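Side-chain contact in zebrafish RNase5 (PDB 3LJE), which probably cleaves RNA as a fish member of the pancreatic ribonuclease family, related to the angiogenins: residues D44-E47 with V48-F51. Sequence-based numbering, arbitrary orientation.
Sequences DCKE and VNTF. With SO4 (sulfate ion), chain C.
NZ of Lys46 meets the side-chain amide of Asn49, three residues further along the chain, just where a loop becomes the strand 48-52. With CG anti to the backbone N (chi1 -177°) and every later torsion also near 180°, the lysine is a straight rod that runs beside the start of the strand and delivers NZ to the asparagine. On the way Lys46 CE passes Val48 O at 3.3 Å, so the aliphatic end of the lysine lies beside the carbonyl oxygen of Val48.

The asparagine presents its oxygen to the incoming amine: Lys46 NZ donates to Asn49 OD1 over 2.8 Å, in the carbonyl plane and on a lone pair, with an angle of 143° at the oxygen. The other end of the same amide is also engaged. Asn49 ND2 donates to the backbone oxygen of Gln17 and sits 3.3 Å above the ring plane of Phe51, nearer the edge of the ring than its middle. Bonds at both ends fix the flip of the amide, and OD1 in turn steadies the lysine tip.

A second bond from Lys46 NZ reaches O4 of a sulfate ion at 3.1 Å. Asn49 thus acts as a second-shell residue behind a lysine that also bonds the anion, while His18 NE2 and Tyr119 N bond to the sulfate as well. The ion is probably a crystallisation additive, yet its place is informative. In the pancreatic ribonuclease fold, a histidine from the N-terminal helix and a lysine just ahead of a sheet strand belong to the catalytic centre; His18 and Lys46 are consistent with those roles, the sulfate marking the probable subsite for the scissile phosphate of RNA.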
loop_
_atom_site.group_PDB
_atom_site.type_symbol
_atom_site.label_atom_id
_atom_site.label_comp_id
_atom_site.label_asym_id
_atom_site.label_seq_id
_atom_site.Cartn_x
_atom_site.Cartn_y
_atom_site.Cartn_z
ATOM N N ASP A 44 5.046 -14.915 -8.277
ATOM C CA ASP A 44 6.346 -14.268 -8.243
ATOM C C ASP A 44 6.375 -13.293 -7.019
ATOM O O ASP A 44 5.333 -12.836 -6.528
ATOM C CB ASP A 44 6.617 -13.477 -9.533
ATOM C CG ASP A 44 6.352 -14.319 -10.823
ATOM O OD1 ASP A 44 6.760 -15.518 -10.830
ATOM O OD2 ASP A 44 5.745 -13.765 -11.800
ATOM N N CYS A 45 7.582 -13.060 -6.533
ATOM C CA CYS A 45 7.844 -12.175 -5.407
ATOM C C CYS A 45 7.643 -10.789 -5.941
ATOM O O CYS A 45 8.189 -10.427 -6.983
ATOM C CB CYS A 45 9.291 -12.282 -4.964
ATOM S SG CYS A 45 9.749 -13.924 -4.277
ATOM N N LYS A 46 6.804 -10.024 -5.255
ATOM C CA LYS A 46 6.579 -8.649 -5.656
ATOM C C LYS A 46 7.882 -7.870 -5.279
ATOM O O LYS A 46 8.510 -8.021 -4.199
ATOM C CB LYS A 46 5.323 -8.162 -4.911
ATOM C CG LYS A 46 4.979 -6.766 -5.327
ATOM C CD LYS A 46 3.597 -6.324 -4.789
ATOM C CE LYS A 46 3.326 -4.832 -5.108
ATOM N NZ LYS A 46 2.038 -4.360 -4.500
ATOM N N GLU A 47 8.334 -7.043 -6.217
ATOM C CA GLU A 47 9.564 -6.283 -6.022
ATOM C C GLU A 47 9.510 -5.230 -4.893
ATOM O O GLU A 47 10.465 -5.091 -4.141
ATOM C CB GLU A 47 9.902 -5.541 -7.360
ATOM C CG GLU A 47 10.240 -6.411 -8.447
ATOM C CD GLU A 47 11.687 -6.939 -8.353
ATOM O OE1 GLU A 47 12.014 -7.826 -9.156
ATOM O OE2 GLU A 47 12.494 -6.474 -7.524
ATOM N N VAL A 48 8.424 -4.469 -4.822
ATOM C CA VAL A 48 8.386 -3.315 -3.837
ATOM C C VAL A 48 6.969 -3.188 -3.334
ATOM O O VAL A 48 5.995 -3.251 -4.112
ATOM C CB VAL A 48 9.020 -2.016 -4.373
ATOM C CG1 VAL A 48 8.816 -0.879 -3.386
ATOM C CG2 VAL A 48 10.511 -2.209 -4.654
ATOM N N ASN A 49 6.777 -3.018 -2.001
ATOM C CA ASN A 49 5.405 -2.817 -1.586
ATOM C C ASN A 49 5.461 -1.970 -0.306
ATOM O O ASN A 49 6.098 -2.337 0.702
ATOM C CB ASN A 49 4.745 -4.175 -1.253
ATOM C CG ASN A 49 3.276 -4.020 -0.900
ATOM O OD1 ASN A 49 2.422 -3.990 -1.793
ATOM N ND2 ASN A 49 2.971 -3.852 0.422
ATOM N N THR A 50 4.769 -0.839 -0.372
ATOM C CA THR A 50 4.741 -0.015 0.794
ATOM C C THR A 50 3.483 -0.183 1.646
ATOM O O THR A 50 2.343 -0.131 1.158
ATOM C CB THR A 50 4.822 1.507 0.285
ATOM O OG1 THR A 50 6.031 1.596 -0.435
ATOM C CG2 THR A 50 4.704 2.555 1.515
ATOM N N PHE A 51 3.701 -0.192 2.970
ATOM C CA PHE A 51 2.611 -0.176 3.934
ATOM C C PHE A 51 2.529 1.213 4.601
ATOM O O PHE A 51 3.520 1.695 5.165
ATOM C CB PHE A 51 2.890 -1.223 5.050
ATOM C CG PHE A 51 2.886 -2.623 4.497
ATOM C CD1 PHE A 51 1.628 -3.294 4.343
ATOM C CD2 PHE A 51 4.094 -3.251 4.107
ATOM C CE1 PHE A 51 1.617 -4.631 3.777
ATOM C CE2 PHE A 51 4.064 -4.568 3.585
ATOM C CZ PHE A 51 2.838 -5.237 3.424
HETATM S S SO4 C . -0.792 -1.275 -6.175
HETATM O O1 SO4 C . 0.573 -0.488 -6.428
HETATM O O2 SO4 C . -1.919 -0.427 -5.509
HETATM O O3 SO4 C . -1.292 -1.817 -7.507
HETATM O O4 SO4 C . -0.355 -2.506 -5.280
#